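Local coordinates for cytochrome B5 (Ectothiorhodospira shaposhnikovii, PDB 1CXY), which probably serves in electron transport as a small soluble bacterial relative of cytochrome b5 that binds heme, at residues 7-15 against 78-86. Numbering follows the deposited sequence.
Sequences LPVFTLEQV and LQRYLIGTL. With HEM (protoporphyrin IX containing Fe), chain B.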
loop_
_atom_site.group_PDB
_atom_site.type_symbol
_atom_site.label_atom_id
_atom_site.label_comp_id
_atom_site.label_asym_id
_atom_site.label_seq_id
_atom_site.Cartn_x
_atom_site.Cartn_y
_atom_site.Cartn_z
ATOM N N LEU A 7 -10.645 -12.130 -8.221
ATOM C CA LEU A 7 -9.914 -10.888 -8.103
ATOM C C LEU A 7 -9.524 -10.307 -9.459
ATOM O O LEU A 7 -8.875 -10.961 -10.262
ATOM C CB LEU A 7 -8.623 -11.043 -7.281
ATOM C CG LEU A 7 -8.866 -11.142 -5.770
ATOM C CD1 LEU A 7 -7.735 -11.920 -5.111
ATOM C CD2 LEU A 7 -8.974 -9.766 -5.149
ATOM N N PRO A 8 -9.799 -9.018 -9.605
ATOM C CA PRO A 8 -9.294 -8.269 -10.749
ATOM C C PRO A 8 -7.783 -8.375 -10.835
ATOM O O PRO A 8 -7.082 -8.476 -9.813
ATOM C CB PRO A 8 -9.724 -6.839 -10.450
ATOM C CG PRO A 8 -10.943 -6.985 -9.603
ATOM C CD PRO A 8 -10.619 -8.177 -8.704
ATOM N N VAL A 9 -7.263 -8.290 -12.062
ATOM C CA VAL A 9 -5.825 -8.328 -12.253
ATOM C C VAL A 9 -5.365 -6.970 -12.782
ATOM O O VAL A 9 -5.970 -6.476 -13.741
ATOM C CB VAL A 9 -5.385 -9.419 -13.254
ATOM C CG1 VAL A 9 -3.873 -9.311 -13.376
ATOM C CG2 VAL A 9 -5.813 -10.783 -12.743
ATOM N N PHE A 10 -4.320 -6.417 -12.208
ATOM C CA PHE A 10 -3.809 -5.116 -12.606
ATOM C C PHE A 10 -2.364 -5.227 -13.062
ATOM O O PHE A 10 -1.682 -6.195 -12.700
ATOM C CB PHE A 10 -3.818 -4.153 -11.398
ATOM C CG PHE A 10 -5.207 -3.942 -10.840
ATOM C CD1 PHE A 10 -5.683 -4.665 -9.755
ATOM C CD2 PHE A 10 -6.014 -2.934 -11.361
ATOM C CE1 PHE A 10 -6.952 -4.429 -9.248
ATOM C CE2 PHE A 10 -7.290 -2.714 -10.870
ATOM C CZ PHE A 10 -7.758 -3.466 -9.809
ATOM N N THR A 11 -1.846 -4.209 -13.739
ATOM C CA THR A 11 -0.411 -4.194 -14.013
ATOM C C THR A 11 0.233 -3.138 -13.119
ATOM O O THR A 11 -0.471 -2.270 -12.597
ATOM C CB THR A 11 -0.122 -3.765 -15.459
ATOM O OG1 THR A 11 -0.676 -2.434 -15.591
ATOM C CG2 THR A 11 -0.750 -4.712 -16.467
ATOM N N LEU A 12 1.567 -3.114 -13.045
ATOM C CA LEU A 12 2.228 -2.037 -12.309
ATOM C C LEU A 12 1.962 -0.678 -12.954
ATOM O O LEU A 12 1.947 0.324 -12.247
ATOM C CB LEU A 12 3.732 -2.276 -12.182
ATOM C CG LEU A 12 4.124 -3.314 -11.117
ATOM C CD1 LEU A 12 5.629 -3.536 -11.127
ATOM C CD2 LEU A 12 3.689 -2.871 -9.728
ATOM N N GLU A 13 1.764 -0.645 -14.265
ATOM C CA GLU A 13 1.485 0.623 -14.947
ATOM C C GLU A 13 0.166 1.231 -14.507
ATOM O O GLU A 13 0.046 2.460 -14.390
ATOM C CB GLU A 13 1.539 0.372 -16.458
ATOM C CG GLU A 13 2.989 0.135 -16.904
ATOM C CD GLU A 13 3.595 -1.178 -16.466
ATOM O OE1 GLU A 13 2.927 -2.229 -16.357
ATOM O OE2 GLU A 13 4.825 -1.215 -16.187
ATOM N N GLN A 14 -0.833 0.369 -14.288
ATOM C CA GLN A 14 -2.133 0.835 -13.803
ATOM C C GLN A 14 -2.012 1.322 -12.362
ATOM O O GLN A 14 -2.494 2.398 -12.010
ATOM C CB GLN A 14 -3.152 -0.302 -13.865
ATOM C CG GLN A 14 -3.551 -0.631 -15.305
ATOM C CD GLN A 14 -4.323 -1.939 -15.310
ATOM O OE1 GLN A 14 -3.892 -2.902 -15.946
ATOM N NE2 GLN A 14 -5.455 -1.953 -14.596
ATOM N N VAL A 15 -1.296 0.536 -11.536
ATOM C CA VAL A 15 -1.077 0.997 -10.150
ATOM C C VAL A 15 -0.401 2.353 -10.109
ATOM O O VAL A 15 -0.783 3.203 -9.302
ATOM C CB VAL A 15 -0.234 -0.008 -9.349
ATOM C CG1 VAL A 15 0.038 0.474 -7.929
ATOM C CG2 VAL A 15 -1.007 -1.334 -9.289
ATOM N N LEU A 78 -4.207 -3.934 6.397
ATOM C CA LEU A 78 -3.821 -3.821 4.989
ATOM C C LEU A 78 -4.749 -4.654 4.106
ATOM O O LEU A 78 -5.220 -4.185 3.085
ATOM C CB LEU A 78 -2.364 -4.267 4.768
ATOM C CG LEU A 78 -1.918 -4.442 3.301
ATOM C CD1 LEU A 78 -2.017 -3.117 2.526
ATOM C CD2 LEU A 78 -0.504 -4.984 3.183
ATOM N N GLN A 79 -5.030 -5.900 4.541
ATOM C CA GLN A 79 -5.857 -6.775 3.708
ATOM C C GLN A 79 -7.239 -6.243 3.415
ATOM O O GLN A 79 -7.770 -6.480 2.309
ATOM C CB GLN A 79 -5.979 -8.201 4.309
ATOM C CG GLN A 79 -6.374 -9.154 3.149
ATOM C CD GLN A 79 -6.694 -10.544 3.688
ATOM O OE1 GLN A 79 -7.823 -10.781 4.096
ATOM N NE2 GLN A 79 -5.706 -11.418 3.685
ATOM N N ARG A 80 -7.846 -5.473 4.295
ATOM C CA ARG A 80 -9.148 -4.860 4.054
ATOM C C ARG A 80 -9.112 -3.989 2.799
ATOM O O ARG A 80 -10.153 -3.895 2.165
ATOM C CB ARG A 80 -9.560 -4.024 5.266
ATOM C CG ARG A 80 -10.846 -3.224 5.153
ATOM N N TYR A 81 -7.992 -3.374 2.438
ATOM C CA TYR A 81 -7.968 -2.462 1.283
ATOM C C TYR A 81 -7.600 -3.184 0.002
ATOM O O TYR A 81 -7.410 -2.560 -1.041
ATOM C CB TYR A 81 -6.964 -1.328 1.604
ATOM C CG TYR A 81 -7.441 -0.536 2.804
ATOM C CD1 TYR A 81 -6.821 -0.750 4.040
ATOM C CD2 TYR A 81 -8.521 0.329 2.710
ATOM C CE1 TYR A 81 -7.264 -0.067 5.154
ATOM C CE2 TYR A 81 -8.963 1.027 3.832
ATOM C CZ TYR A 81 -8.331 0.791 5.044
ATOM O OH TYR A 81 -8.766 1.443 6.180
ATOM N N LEU A 82 -7.570 -4.523 0.008
ATOM C CA LEU A 82 -7.258 -5.312 -1.175
ATOM C C LEU A 82 -8.236 -5.030 -2.305
ATOM O O LEU A 82 -9.448 -4.971 -2.071
ATOM C CB LEU A 82 -7.401 -6.815 -0.843
ATOM C CG LEU A 82 -7.107 -7.781 -1.999
ATOM C CD1 LEU A 82 -5.623 -7.697 -2.316
ATOM C CD2 LEU A 82 -7.486 -9.205 -1.571
ATOM N N ILE A 83 -7.776 -4.846 -3.547
ATOM C CA ILE A 83 -8.714 -4.749 -4.668
ATOM C C ILE A 83 -8.379 -5.728 -5.790
ATOM O O ILE A 83 -9.204 -5.901 -6.701
ATOM C CB ILE A 83 -8.850 -3.329 -5.250
ATOM C CG1 ILE A 83 -7.490 -2.804 -5.735
ATOM C CG2 ILE A 83 -9.443 -2.369 -4.214
ATOM C CD1 ILE A 83 -7.562 -1.542 -6.595
ATOM N N GLY A 84 -7.214 -6.365 -5.781
ATOM C CA GLY A 84 -6.876 -7.318 -6.852
ATOM C C GLY A 84 -5.448 -7.833 -6.739
ATOM O O GLY A 84 -4.797 -7.665 -5.712
ATOM N N THR A 85 -5.020 -8.545 -7.786
ATOM C CA THR A 85 -3.655 -9.061 -7.828
ATOM C C THR A 85 -2.876 -8.379 -8.950
ATOM O O THR A 85 -3.440 -7.717 -9.827
ATOM C CB THR A 85 -3.596 -10.580 -8.076
ATOM O OG1 THR A 85 -4.214 -10.848 -9.339
ATOM C CG2 THR A 85 -4.344 -11.318 -6.970
ATOM N N LEU A 86 -1.567 -8.518 -8.888
ATOM C CA LEU A 86 -0.661 -7.929 -9.864
ATOM C C LEU A 86 -0.285 -8.946 -10.932
ATOM O O LEU A 86 0.036 -10.086 -10.530
ATOM C CB LEU A 86 0.574 -7.460 -9.082
ATOM C CG LEU A 86 1.520 -6.468 -9.737
ATOM C CD1 LEU A 86 0.791 -5.163 -10.015
ATOM C CD2 LEU A 86 2.757 -6.281 -8.887
HETATM C CHA HEM B . 3.305 2.092 11.689
HETATM C CHB HEM B . 5.954 2.863 7.717
HETATM C CHC HEM B . 2.308 1.219 5.001
HETATM C CHD HEM B . -0.303 0.328 8.976
HETATM C C1A HEM B . 4.291 2.544 10.846
HETATM C C2A HEM B . 5.455 3.318 11.233
HETATM C C3A HEM B . 6.194 3.501 10.130
HETATM C C4A HEM B . 5.493 2.874 9.018
HETATM C CMA HEM B . 7.535 4.251 9.975
HETATM C CAA HEM B . 5.795 3.776 12.672
HETATM C CBA HEM B . 7.041 3.083 13.316
HETATM C CGA HEM B . 6.758 1.683 13.784
HETATM O O1A HEM B . 5.560 1.359 13.982
HETATM O O2A HEM B . 7.709 0.884 13.988
HETATM C C1B HEM B . 5.209 2.439 6.629
HETATM C C2B HEM B . 5.651 2.435 5.258
HETATM C C3B HEM B . 4.657 1.951 4.509
HETATM C C4B HEM B . 3.545 1.682 5.391
HETATM C CMB HEM B . 7.076 2.866 4.824
HETATM C CAB HEM B . 4.645 1.723 2.982
HETATM C CBB HEM B . 4.084 0.656 2.411
HETATM C C1C HEM B . 1.284 0.847 5.838
HETATM C C2C HEM B . 0.010 0.305 5.422
HETATM C C3C HEM B . -0.715 0.041 6.520
HETATM C C4C HEM B . 0.107 0.412 7.670
HETATM C CMC HEM B . -0.351 0.080 3.939
HETATM C CAC HEM B . -2.110 -0.591 6.693
HETATM C CBC HEM B . -3.151 -0.324 5.931
HETATM C C1D HEM B . 0.471 0.712 10.054
HETATM C C2D HEM B . 0.116 0.480 11.430
HETATM C C3D HEM B . 1.117 0.960 12.175
HETATM C C4D HEM B . 2.121 1.498 11.293
HETATM C CMD HEM B . -1.199 -0.191 11.894
HETATM C CAD HEM B . 1.284 0.919 13.719
HETATM C CBD HEM B . 2.364 -0.148 14.059
HETATM C CGD HEM B . 2.054 -1.540 13.572
HETATM O O1D HEM B . 2.903 -2.211 12.950
HETATM O O2D HEM B . 0.925 -2.035 13.857
HETATM N NA HEM B . 4.324 2.317 9.479
HETATM N NB HEM B . 3.905 1.962 6.696
HETATM N NC HEM B . 1.296 0.924 7.216
HETATM N ND HEM B . 1.716 1.317 9.988
HETATM FE FE HEM B . 2.826 1.587 8.338
HETATM O O HOH W 1 -6.510 -12.313 -9.721
#
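Val9 and Thr85 form a single parallel beta bridge, evidenced by two backbone hydrogen bonds that both end on Thr85. Thr85 N donates a hydrogen bond to Pro8 O (2.9 Å, N-H...O 160°), and Thr85 O accepts one from Phe10 N (2.9 Å, 164°). Val9 CA adds a C-H...O contact to the same Thr85 O at 3.5 Å. The 7-15 segment thereby lies along strand 82-85, the last strand of the antiparallel sheet, whose other side pairs with strand 31-34; there Ile83 and Gly84 together face Val32 in a classic beta bulge.

One water bridges the segments: it donates to Leu7 O at 2.8 Å and hydrogen-bonds Thr85 OG1. A chi1 of 60° places that hydroxyl between its own backbone N and carbonyl carbon, leaving CG2 to meet Leu7 CD1.

Side-chain contacts fall into three groups. Leu7 CD2 lies 3.6 Å from Gly84 CA and also touches Leu82 CD2. The Phe10 ring turns its edge to the backbone, with Ile83 O and Gly84 CA near the ring plane, while its CZ makes the apolar contact with Ile83 CD1 at 3.8 Å, the two side chains crossing at about a right angle; Trp25 packs edge-to-face with this ring. Further along, the forked end of Leu86 reaches the short helix 12-15, its CD2 3.6 Å from Leu12 CD2, with a looser approach of its CD1 to Val15 CG2. That helix begins with a Thr11-Gln14 capping box, in which Gln14 N donates to Thr11 OG1 and the return bond is weak.

The direct hydrogen bonds across the contact are thus all main-chain, and the side chains add mostly apolar contact, joining the N-terminal segment to the sheet edge of a cytochrome b5 fold, away from the heme iron.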